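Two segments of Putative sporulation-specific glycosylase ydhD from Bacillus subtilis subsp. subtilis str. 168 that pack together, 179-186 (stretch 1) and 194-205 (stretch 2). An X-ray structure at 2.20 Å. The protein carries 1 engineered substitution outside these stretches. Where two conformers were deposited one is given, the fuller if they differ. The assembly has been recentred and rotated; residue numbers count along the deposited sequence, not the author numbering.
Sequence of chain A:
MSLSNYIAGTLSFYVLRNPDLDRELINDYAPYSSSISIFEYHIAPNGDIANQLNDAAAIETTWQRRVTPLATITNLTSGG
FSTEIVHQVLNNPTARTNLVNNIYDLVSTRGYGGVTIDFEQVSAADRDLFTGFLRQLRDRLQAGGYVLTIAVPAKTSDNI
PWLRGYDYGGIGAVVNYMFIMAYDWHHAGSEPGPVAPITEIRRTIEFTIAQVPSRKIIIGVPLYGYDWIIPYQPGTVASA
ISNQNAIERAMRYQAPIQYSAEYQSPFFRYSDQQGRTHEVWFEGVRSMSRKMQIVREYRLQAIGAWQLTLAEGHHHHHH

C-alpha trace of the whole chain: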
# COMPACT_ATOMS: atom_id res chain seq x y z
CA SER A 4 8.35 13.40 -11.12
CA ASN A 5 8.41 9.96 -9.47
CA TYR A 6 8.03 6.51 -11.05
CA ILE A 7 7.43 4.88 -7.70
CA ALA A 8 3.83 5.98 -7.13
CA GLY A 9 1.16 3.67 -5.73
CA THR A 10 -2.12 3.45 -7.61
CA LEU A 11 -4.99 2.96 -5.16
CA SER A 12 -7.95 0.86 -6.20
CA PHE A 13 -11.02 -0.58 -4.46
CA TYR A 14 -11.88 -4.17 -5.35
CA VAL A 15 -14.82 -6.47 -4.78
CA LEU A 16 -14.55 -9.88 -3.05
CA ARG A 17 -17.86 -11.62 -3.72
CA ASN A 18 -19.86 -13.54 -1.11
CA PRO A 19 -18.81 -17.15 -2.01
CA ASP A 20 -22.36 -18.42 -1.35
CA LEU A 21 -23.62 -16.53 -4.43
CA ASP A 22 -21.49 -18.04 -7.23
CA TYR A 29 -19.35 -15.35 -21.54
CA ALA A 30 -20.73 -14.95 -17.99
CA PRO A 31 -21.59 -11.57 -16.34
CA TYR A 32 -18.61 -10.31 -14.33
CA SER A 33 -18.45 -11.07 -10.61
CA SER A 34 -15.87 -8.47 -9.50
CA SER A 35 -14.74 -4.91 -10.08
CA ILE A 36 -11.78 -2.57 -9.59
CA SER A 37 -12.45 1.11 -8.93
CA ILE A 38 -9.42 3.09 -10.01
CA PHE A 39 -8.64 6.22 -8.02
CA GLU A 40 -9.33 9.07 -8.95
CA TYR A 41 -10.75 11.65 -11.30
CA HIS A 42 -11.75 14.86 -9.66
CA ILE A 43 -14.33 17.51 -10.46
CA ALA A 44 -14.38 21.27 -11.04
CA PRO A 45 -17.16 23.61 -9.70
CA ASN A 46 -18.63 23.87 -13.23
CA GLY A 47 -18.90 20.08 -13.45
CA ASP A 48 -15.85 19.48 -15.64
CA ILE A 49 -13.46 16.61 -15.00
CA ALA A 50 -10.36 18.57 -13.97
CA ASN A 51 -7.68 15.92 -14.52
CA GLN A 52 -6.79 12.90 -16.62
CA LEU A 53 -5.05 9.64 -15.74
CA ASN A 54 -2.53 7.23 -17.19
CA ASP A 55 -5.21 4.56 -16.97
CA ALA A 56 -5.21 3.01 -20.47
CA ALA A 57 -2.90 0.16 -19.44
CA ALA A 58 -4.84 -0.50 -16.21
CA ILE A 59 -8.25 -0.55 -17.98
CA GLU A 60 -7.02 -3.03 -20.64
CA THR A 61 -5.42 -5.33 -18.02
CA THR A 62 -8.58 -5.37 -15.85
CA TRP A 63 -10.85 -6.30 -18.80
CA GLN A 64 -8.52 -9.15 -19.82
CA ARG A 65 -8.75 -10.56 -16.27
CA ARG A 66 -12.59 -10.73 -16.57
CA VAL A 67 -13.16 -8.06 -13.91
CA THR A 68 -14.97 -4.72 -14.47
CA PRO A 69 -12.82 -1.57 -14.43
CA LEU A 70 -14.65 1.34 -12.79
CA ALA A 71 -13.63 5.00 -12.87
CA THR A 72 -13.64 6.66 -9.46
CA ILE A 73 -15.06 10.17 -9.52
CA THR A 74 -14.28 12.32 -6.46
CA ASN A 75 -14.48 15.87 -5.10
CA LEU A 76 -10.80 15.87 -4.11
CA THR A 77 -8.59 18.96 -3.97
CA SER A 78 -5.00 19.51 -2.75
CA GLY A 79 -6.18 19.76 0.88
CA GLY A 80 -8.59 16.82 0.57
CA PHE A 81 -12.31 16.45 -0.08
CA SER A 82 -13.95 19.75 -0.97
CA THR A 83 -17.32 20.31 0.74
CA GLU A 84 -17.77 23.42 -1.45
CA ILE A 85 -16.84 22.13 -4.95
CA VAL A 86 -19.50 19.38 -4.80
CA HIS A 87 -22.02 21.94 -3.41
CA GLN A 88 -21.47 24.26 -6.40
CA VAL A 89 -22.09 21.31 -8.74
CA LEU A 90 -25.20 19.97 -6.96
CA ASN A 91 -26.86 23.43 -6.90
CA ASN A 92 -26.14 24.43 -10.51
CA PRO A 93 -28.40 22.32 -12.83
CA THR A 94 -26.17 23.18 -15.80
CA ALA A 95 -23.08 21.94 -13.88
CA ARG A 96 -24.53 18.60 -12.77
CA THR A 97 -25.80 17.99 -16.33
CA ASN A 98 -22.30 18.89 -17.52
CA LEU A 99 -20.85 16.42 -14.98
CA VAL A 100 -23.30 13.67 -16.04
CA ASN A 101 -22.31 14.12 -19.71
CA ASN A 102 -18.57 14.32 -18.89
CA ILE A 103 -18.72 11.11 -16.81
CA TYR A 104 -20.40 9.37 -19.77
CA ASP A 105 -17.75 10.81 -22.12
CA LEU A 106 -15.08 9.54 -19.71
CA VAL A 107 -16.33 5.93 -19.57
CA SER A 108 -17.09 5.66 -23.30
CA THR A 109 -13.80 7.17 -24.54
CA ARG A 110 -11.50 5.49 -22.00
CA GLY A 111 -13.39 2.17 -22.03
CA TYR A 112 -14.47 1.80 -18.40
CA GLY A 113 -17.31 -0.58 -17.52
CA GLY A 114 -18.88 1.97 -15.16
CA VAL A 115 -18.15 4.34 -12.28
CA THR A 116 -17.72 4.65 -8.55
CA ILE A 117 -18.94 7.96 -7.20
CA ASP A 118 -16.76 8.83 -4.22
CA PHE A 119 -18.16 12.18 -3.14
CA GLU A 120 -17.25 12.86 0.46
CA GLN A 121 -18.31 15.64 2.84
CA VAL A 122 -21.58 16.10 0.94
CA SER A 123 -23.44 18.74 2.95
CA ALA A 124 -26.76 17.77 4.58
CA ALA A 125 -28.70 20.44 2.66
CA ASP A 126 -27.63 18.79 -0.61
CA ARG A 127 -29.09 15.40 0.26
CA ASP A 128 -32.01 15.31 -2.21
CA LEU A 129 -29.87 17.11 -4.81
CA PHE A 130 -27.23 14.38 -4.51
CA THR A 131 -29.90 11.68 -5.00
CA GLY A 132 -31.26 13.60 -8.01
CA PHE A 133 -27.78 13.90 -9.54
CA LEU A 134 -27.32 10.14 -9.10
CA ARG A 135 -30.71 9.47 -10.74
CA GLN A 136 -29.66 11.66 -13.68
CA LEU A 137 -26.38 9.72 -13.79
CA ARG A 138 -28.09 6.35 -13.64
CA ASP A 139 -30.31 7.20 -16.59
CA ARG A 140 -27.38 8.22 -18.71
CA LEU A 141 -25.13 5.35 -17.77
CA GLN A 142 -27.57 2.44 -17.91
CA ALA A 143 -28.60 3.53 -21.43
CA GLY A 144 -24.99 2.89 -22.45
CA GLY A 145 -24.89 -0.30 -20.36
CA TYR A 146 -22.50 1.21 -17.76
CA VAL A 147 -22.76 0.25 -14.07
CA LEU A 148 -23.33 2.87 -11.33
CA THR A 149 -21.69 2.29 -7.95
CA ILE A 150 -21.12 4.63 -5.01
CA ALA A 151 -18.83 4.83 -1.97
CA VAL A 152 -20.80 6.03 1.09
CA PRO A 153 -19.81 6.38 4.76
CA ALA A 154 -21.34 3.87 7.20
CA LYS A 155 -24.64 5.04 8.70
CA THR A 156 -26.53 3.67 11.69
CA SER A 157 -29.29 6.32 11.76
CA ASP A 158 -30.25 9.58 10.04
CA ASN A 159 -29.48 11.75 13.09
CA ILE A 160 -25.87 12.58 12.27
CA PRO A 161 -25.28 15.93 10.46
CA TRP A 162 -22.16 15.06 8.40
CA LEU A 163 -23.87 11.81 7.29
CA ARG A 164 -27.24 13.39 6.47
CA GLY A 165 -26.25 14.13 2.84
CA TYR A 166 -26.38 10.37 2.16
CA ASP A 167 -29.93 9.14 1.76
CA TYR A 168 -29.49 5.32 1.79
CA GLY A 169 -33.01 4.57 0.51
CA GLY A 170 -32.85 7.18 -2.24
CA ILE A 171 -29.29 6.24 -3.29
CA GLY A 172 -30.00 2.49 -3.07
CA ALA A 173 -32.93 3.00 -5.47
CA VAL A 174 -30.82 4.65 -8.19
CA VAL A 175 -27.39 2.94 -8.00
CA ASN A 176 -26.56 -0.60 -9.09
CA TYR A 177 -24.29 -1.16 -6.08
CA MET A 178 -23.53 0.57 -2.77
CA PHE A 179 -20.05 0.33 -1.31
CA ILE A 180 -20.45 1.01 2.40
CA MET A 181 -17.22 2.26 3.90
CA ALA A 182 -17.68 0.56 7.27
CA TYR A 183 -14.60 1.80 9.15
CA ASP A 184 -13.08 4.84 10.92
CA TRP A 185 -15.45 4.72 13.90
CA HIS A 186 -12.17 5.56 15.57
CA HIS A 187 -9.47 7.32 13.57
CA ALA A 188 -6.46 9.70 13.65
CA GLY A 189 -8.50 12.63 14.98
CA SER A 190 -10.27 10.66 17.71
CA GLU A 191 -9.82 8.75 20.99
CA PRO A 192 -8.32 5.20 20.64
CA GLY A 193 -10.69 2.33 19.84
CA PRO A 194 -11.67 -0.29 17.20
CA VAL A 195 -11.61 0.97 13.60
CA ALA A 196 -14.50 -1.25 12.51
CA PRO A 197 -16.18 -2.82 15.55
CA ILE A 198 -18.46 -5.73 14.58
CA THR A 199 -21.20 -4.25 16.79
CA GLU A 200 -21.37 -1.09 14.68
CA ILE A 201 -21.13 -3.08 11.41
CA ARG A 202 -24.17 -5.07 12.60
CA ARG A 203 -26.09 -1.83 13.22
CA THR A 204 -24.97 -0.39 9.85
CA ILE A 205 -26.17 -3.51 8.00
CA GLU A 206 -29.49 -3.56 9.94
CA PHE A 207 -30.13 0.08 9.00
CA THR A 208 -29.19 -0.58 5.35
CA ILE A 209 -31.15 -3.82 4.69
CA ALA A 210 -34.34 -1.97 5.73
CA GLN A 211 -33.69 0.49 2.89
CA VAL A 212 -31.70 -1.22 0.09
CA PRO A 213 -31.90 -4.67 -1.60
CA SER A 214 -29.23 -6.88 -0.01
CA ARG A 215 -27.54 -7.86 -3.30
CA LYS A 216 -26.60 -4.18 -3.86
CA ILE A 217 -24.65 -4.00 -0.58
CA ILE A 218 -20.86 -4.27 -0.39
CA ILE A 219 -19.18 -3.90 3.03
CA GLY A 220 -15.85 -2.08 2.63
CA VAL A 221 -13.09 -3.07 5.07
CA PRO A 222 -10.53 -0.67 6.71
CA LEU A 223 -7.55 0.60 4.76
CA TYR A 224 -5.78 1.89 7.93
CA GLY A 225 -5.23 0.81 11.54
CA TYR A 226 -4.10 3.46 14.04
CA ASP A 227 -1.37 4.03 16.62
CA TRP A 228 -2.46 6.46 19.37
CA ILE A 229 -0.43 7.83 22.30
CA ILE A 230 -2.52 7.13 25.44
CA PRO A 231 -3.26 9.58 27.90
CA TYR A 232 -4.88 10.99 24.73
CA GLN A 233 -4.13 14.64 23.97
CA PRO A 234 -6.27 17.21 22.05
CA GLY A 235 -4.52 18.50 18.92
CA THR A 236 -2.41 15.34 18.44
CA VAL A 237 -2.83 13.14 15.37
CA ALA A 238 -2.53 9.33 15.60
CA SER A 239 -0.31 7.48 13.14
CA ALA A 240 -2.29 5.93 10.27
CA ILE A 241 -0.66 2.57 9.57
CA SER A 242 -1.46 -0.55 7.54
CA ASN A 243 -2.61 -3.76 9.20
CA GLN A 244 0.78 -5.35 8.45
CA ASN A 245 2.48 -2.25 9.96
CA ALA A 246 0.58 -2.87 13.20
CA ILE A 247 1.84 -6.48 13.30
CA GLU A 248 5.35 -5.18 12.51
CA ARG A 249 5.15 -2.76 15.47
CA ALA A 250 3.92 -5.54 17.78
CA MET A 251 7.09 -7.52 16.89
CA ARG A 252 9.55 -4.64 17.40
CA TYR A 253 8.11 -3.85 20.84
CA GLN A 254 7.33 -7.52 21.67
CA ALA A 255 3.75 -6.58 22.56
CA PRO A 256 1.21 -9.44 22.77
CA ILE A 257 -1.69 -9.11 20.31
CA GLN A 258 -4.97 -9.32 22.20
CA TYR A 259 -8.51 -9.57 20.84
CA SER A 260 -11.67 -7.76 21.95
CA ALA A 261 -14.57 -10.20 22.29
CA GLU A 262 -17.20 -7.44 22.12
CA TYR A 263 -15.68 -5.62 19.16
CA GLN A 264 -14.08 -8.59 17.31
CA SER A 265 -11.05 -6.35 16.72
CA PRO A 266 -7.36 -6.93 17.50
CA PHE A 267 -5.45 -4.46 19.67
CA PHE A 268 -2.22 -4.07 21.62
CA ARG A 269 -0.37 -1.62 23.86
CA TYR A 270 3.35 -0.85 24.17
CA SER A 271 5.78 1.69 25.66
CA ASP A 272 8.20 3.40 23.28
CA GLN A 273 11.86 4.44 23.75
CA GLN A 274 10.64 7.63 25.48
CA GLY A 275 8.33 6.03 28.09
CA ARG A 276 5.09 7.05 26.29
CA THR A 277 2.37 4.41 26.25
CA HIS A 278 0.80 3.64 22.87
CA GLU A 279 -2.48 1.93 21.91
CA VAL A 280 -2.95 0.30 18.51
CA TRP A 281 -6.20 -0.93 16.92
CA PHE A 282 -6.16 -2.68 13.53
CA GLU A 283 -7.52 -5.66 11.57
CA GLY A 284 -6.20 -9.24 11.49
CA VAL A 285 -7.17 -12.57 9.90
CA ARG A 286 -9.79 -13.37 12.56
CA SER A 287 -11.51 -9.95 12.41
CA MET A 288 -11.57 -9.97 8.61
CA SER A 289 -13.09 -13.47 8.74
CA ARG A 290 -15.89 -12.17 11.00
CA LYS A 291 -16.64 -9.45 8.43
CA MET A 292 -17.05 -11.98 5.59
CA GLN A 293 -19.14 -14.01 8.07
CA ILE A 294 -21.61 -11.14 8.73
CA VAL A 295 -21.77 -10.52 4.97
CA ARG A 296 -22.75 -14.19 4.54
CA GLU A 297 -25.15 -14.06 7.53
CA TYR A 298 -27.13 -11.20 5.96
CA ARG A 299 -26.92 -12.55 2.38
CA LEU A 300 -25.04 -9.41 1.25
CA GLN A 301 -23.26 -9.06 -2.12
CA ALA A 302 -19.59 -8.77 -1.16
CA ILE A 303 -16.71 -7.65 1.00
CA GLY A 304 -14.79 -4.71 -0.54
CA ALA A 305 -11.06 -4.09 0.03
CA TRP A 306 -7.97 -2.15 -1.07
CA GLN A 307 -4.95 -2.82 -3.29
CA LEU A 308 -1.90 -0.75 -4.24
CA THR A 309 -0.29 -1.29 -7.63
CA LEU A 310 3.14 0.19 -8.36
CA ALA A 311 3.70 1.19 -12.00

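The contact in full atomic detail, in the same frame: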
# COMPACT_ATOMS: atom_id res chain seq x y z
N PHE A 179 -21.23 0.72 -2.07
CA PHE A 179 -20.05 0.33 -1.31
C PHE A 179 -20.09 1.09 0.01
O PHE A 179 -19.91 2.30 0.05
CB PHE A 179 -18.74 0.69 -2.05
CG PHE A 179 -18.60 0.10 -3.45
CD1 PHE A 179 -19.28 -1.05 -3.84
CD2 PHE A 179 -17.74 0.70 -4.36
CE1 PHE A 179 -19.12 -1.58 -5.12
CE2 PHE A 179 -17.57 0.18 -5.64
CZ PHE A 179 -18.26 -0.96 -6.01
N ILE A 180 -20.35 0.37 1.10
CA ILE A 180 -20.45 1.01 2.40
C ILE A 180 -19.10 0.99 3.06
O ILE A 180 -18.54 -0.08 3.30
CB ILE A 180 -21.53 0.37 3.30
CG1 ILE A 180 -22.91 0.53 2.66
CG2 ILE A 180 -21.51 0.99 4.70
CD1 ILE A 180 -23.96 -0.28 3.32
N MET A 181 -18.56 2.17 3.34
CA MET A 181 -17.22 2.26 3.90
C MET A 181 -17.29 2.13 5.42
O MET A 181 -17.24 3.12 6.15
CB MET A 181 -16.52 3.54 3.41
CG MET A 181 -16.39 3.64 1.87
SD MET A 181 -15.43 2.34 1.02
CE MET A 181 -16.63 1.12 0.65
N ALA A 182 -17.41 0.88 5.87
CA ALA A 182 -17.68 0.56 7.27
C ALA A 182 -16.41 0.49 8.11
O ALA A 182 -15.98 -0.59 8.52
CB ALA A 182 -18.47 -0.74 7.37
N TYR A 183 -15.82 1.66 8.35
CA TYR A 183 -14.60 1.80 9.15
C TYR A 183 -14.45 3.24 9.60
O TYR A 183 -15.26 4.09 9.23
CB TYR A 183 -13.35 1.35 8.37
CG TYR A 183 -13.19 1.97 6.99
CD1 TYR A 183 -12.64 3.24 6.84
CD2 TYR A 183 -13.57 1.27 5.85
CE1 TYR A 183 -12.51 3.81 5.58
CE2 TYR A 183 -13.43 1.83 4.59
CZ TYR A 183 -12.90 3.10 4.46
OH TYR A 183 -12.75 3.66 3.22
N ASP A 184 -13.39 3.50 10.37
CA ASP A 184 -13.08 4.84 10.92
C ASP A 184 -14.09 5.34 11.96
O ASP A 184 -14.29 6.55 12.10
CB ASP A 184 -12.84 5.90 9.83
CG ASP A 184 -11.44 5.82 9.24
OD1 ASP A 184 -10.67 4.94 9.66
OD2 ASP A 184 -11.12 6.64 8.36
N TRP A 185 -14.69 4.40 12.69
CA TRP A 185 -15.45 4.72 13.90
C TRP A 185 -14.52 5.31 14.95
O TRP A 185 -14.92 6.15 15.75
CB TRP A 185 -16.17 3.48 14.44
CG TRP A 185 -17.54 3.30 13.85
CD1 TRP A 185 -18.67 4.00 14.17
CD2 TRP A 185 -17.92 2.38 12.82
NE1 TRP A 185 -19.73 3.56 13.41
CE2 TRP A 185 -19.30 2.57 12.57
CE3 TRP A 185 -17.22 1.40 12.09
CZ2 TRP A 185 -20.00 1.82 11.62
CZ3 TRP A 185 -17.92 0.65 11.14
CH2 TRP A 185 -19.30 0.87 10.92
N HIS A 186 -13.27 4.86 14.93
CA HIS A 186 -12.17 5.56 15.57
C HIS A 186 -11.10 5.75 14.52
O HIS A 186 -10.90 4.89 13.66
CB HIS A 186 -11.64 4.77 16.76
CG HIS A 186 -12.68 4.48 17.79
ND1 HIS A 186 -12.93 5.33 18.85
CD2 HIS A 186 -13.54 3.45 17.93
CE1 HIS A 186 -13.89 4.82 19.60
NE2 HIS A 186 -14.28 3.68 19.06
N PRO A 194 -11.58 0.56 18.39
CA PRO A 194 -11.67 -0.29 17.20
C PRO A 194 -12.09 0.49 15.96
O PRO A 194 -13.04 1.26 16.00
CB PRO A 194 -12.74 -1.32 17.57
CG PRO A 194 -13.51 -0.70 18.68
CD PRO A 194 -12.54 0.13 19.43
N VAL A 195 -11.37 0.27 14.86
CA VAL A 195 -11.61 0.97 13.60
C VAL A 195 -12.96 0.57 12.98
O VAL A 195 -13.69 1.42 12.45
CB VAL A 195 -10.46 0.70 12.62
CG1 VAL A 195 -10.79 1.25 11.26
CG2 VAL A 195 -9.16 1.31 13.13
N ALA A 196 -13.27 -0.72 13.06
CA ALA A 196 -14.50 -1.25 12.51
C ALA A 196 -15.08 -2.31 13.45
O ALA A 196 -15.04 -3.51 13.14
CB ALA A 196 -14.24 -1.83 11.13
N PRO A 197 -15.63 -1.86 14.60
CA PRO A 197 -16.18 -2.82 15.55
C PRO A 197 -17.37 -3.56 14.95
O PRO A 197 -18.20 -2.94 14.26
CB PRO A 197 -16.60 -1.95 16.74
CG PRO A 197 -16.76 -0.59 16.20
CD PRO A 197 -15.80 -0.47 15.05
N ILE A 198 -17.45 -4.86 15.19
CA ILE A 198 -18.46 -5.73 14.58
C ILE A 198 -19.88 -5.37 15.04
O ILE A 198 -20.86 -5.62 14.33
CB ILE A 198 -18.12 -7.24 14.79
CG1 ILE A 198 -18.63 -8.10 13.62
CG2 ILE A 198 -18.57 -7.73 16.18
CD1 ILE A 198 -19.90 -8.88 13.91
N THR A 199 -19.96 -4.75 16.22
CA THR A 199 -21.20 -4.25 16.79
C THR A 199 -21.78 -3.11 15.95
O THR A 199 -22.98 -3.07 15.69
CB THR A 199 -20.98 -3.79 18.26
OG1 THR A 199 -19.85 -2.91 18.33
CG2 THR A 199 -20.73 -4.98 19.17
N GLU A 200 -20.92 -2.20 15.50
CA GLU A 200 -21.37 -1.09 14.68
C GLU A 200 -21.62 -1.48 13.21
O GLU A 200 -22.43 -0.85 12.53
CB GLU A 200 -20.40 0.09 14.78
CG GLU A 200 -20.29 0.72 16.17
CD GLU A 200 -21.62 1.22 16.73
OE1 GLU A 200 -22.36 1.94 16.01
OE2 GLU A 200 -21.93 0.89 17.90
N ILE A 201 -20.92 -2.51 12.75
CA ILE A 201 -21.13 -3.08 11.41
C ILE A 201 -22.51 -3.73 11.34
O ILE A 201 -23.24 -3.54 10.36
CB ILE A 201 -20.00 -4.10 11.05
CG1 ILE A 201 -18.67 -3.36 10.82
CG2 ILE A 201 -20.34 -4.92 9.80
CD1 ILE A 201 -17.48 -4.28 10.83
N ARG A 202 -22.85 -4.48 12.40
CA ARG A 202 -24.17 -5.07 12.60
C ARG A 202 -25.28 -4.03 12.47
O ARG A 202 -26.21 -4.20 11.68
CB ARG A 202 -24.24 -5.73 13.98
CG ARG A 202 -25.60 -6.30 14.38
CD ARG A 202 -25.69 -7.79 14.11
NE ARG A 202 -24.65 -8.52 14.82
CZ ARG A 202 -24.27 -9.77 14.53
NH1 ARG A 202 -24.85 -10.43 13.54
NH2 ARG A 202 -23.30 -10.34 15.24
N ARG A 203 -25.15 -2.95 13.24
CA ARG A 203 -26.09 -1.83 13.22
C ARG A 203 -26.19 -1.15 11.85
O ARG A 203 -27.28 -0.80 11.42
CB ARG A 203 -25.72 -0.79 14.28
CG ARG A 203 -26.15 -1.15 15.69
CD ARG A 203 -25.46 -0.23 16.70
NE ARG A 203 -25.83 -0.56 18.07
CZ ARG A 203 -25.22 -1.46 18.84
NH1 ARG A 203 -24.19 -2.15 18.37
NH2 ARG A 203 -25.64 -1.67 20.08
N THR A 204 -25.04 -0.98 11.19
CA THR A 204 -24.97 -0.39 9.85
C THR A 204 -25.74 -1.24 8.84
O THR A 204 -26.55 -0.71 8.08
CB THR A 204 -23.50 -0.21 9.38
OG1 THR A 204 -22.81 0.64 10.31
CG2 THR A 204 -23.43 0.42 7.99
N ILE A 205 -25.49 -2.55 8.87
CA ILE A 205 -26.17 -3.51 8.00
C ILE A 205 -27.69 -3.48 8.24
O ILE A 205 -28.47 -3.35 7.29
CB ILE A 205 -25.60 -4.94 8.16
CG1 ILE A 205 -24.20 -5.04 7.53
CG2 ILE A 205 -26.50 -5.98 7.49
CD1 ILE A 205 -23.43 -6.29 7.93
O HOH W 1 -22.30 4.46 14.27

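Contact between segment 179-186, the end of a strand and the loop that follows it, and segment 194-205, a short loop leading into a helix that starts at Ile-198; together they bury 535 Å² of surface. Phe-179 and Met-181 do not take part: their side chains stay beyond reach of the second segment, whereas Ile-180 and Ala-182 point their CA-to-CB bonds toward it, in the alternation expected of an extended chain. Ile-180 (chi1 m, chi2 t) meets the helix at Thr-204, with its CG2 3.9 Å from Thr-204 CG2, a methyl-to-methyl contact between two buried residues. Ala-182 continues the apolar seam: its CB lies 4.3 Å from Ile-201 CG1, one helical turn before Thr-204, and its carbonyl O is 3.4 Å from Ala-196 CB.

At Tyr-183 the backbones draw close, with Tyr-183 CA 4.5 Å from Ala-196 CA. The side chain leaves sideways and its ring leads away, so the base of the side chain makes the contact: Tyr-183 CB is 3.9 Å from Val-195 CG1 and 4.3 Å from Ala-196 CB. The carbonyl of Val-195 is the polar centre of this region. Tyr-183 CA approaches Val-195 O at 3.4 Å in a CA-H...O contact, and Trp-185 N donates a hydrogen bond to Val-195 O at 3.2 Å with an N-H...O angle of 153°. Between them, Asp-184 N stands 3.0 Å from Val-195 O, so three successive residues converge on a single oxygen. Asp-184 has positive phi (67°) and its CA-to-CB bond points away, yet the carboxylate end comes nearer, with OD1 4.0 Å from Val-195 CG1; OD1 is also hydrogen-bonded elsewhere in the structure.

Trp-185 contributes 103 Å² of covered surface, the largest share of any residue here, and its indole reaches along the start of the helix. Glu-200 CB sits over one face of the Trp-185 six-membered ring, 3.8 Å from its centroid and 22° off the ring normal, a CH-pi contact. Pro-197, at the N-cap position, brings its CD to 3.8 Å from Trp-185 CE3, and Ile-201 CG1 lies 4.1 Å from Trp-185 CZ3, both oblique to the ring. At the ring edge, Trp-185 CZ2 is 3.3 Å from Thr-204 OG1. That hydroxyl donates within the helix, from Thr-204 OG1 to Glu-200 O at 2.7 Å. The polar edge of the indole is served by water 1, which accepts from Trp-185 NE1 at 2.9 Å and donates to Glu-200 OE1 at 3.1 Å. Glu-200 thus engages the tryptophan twice, through CB over the ring and through its carboxylate by way of the water.

His-186 closes the contact at Pro-194. Its CA-to-CB bond points sideways, but the imidazole comes nearer, placing His-186 CD2 3.0 Å from Pro-194 O, which lies at the ring edge near its plane. His-186 CD2 is also 3.8 Å from Pro-194 CD, so the ring meets both the carbonyl and the pyrrolidine of the proline.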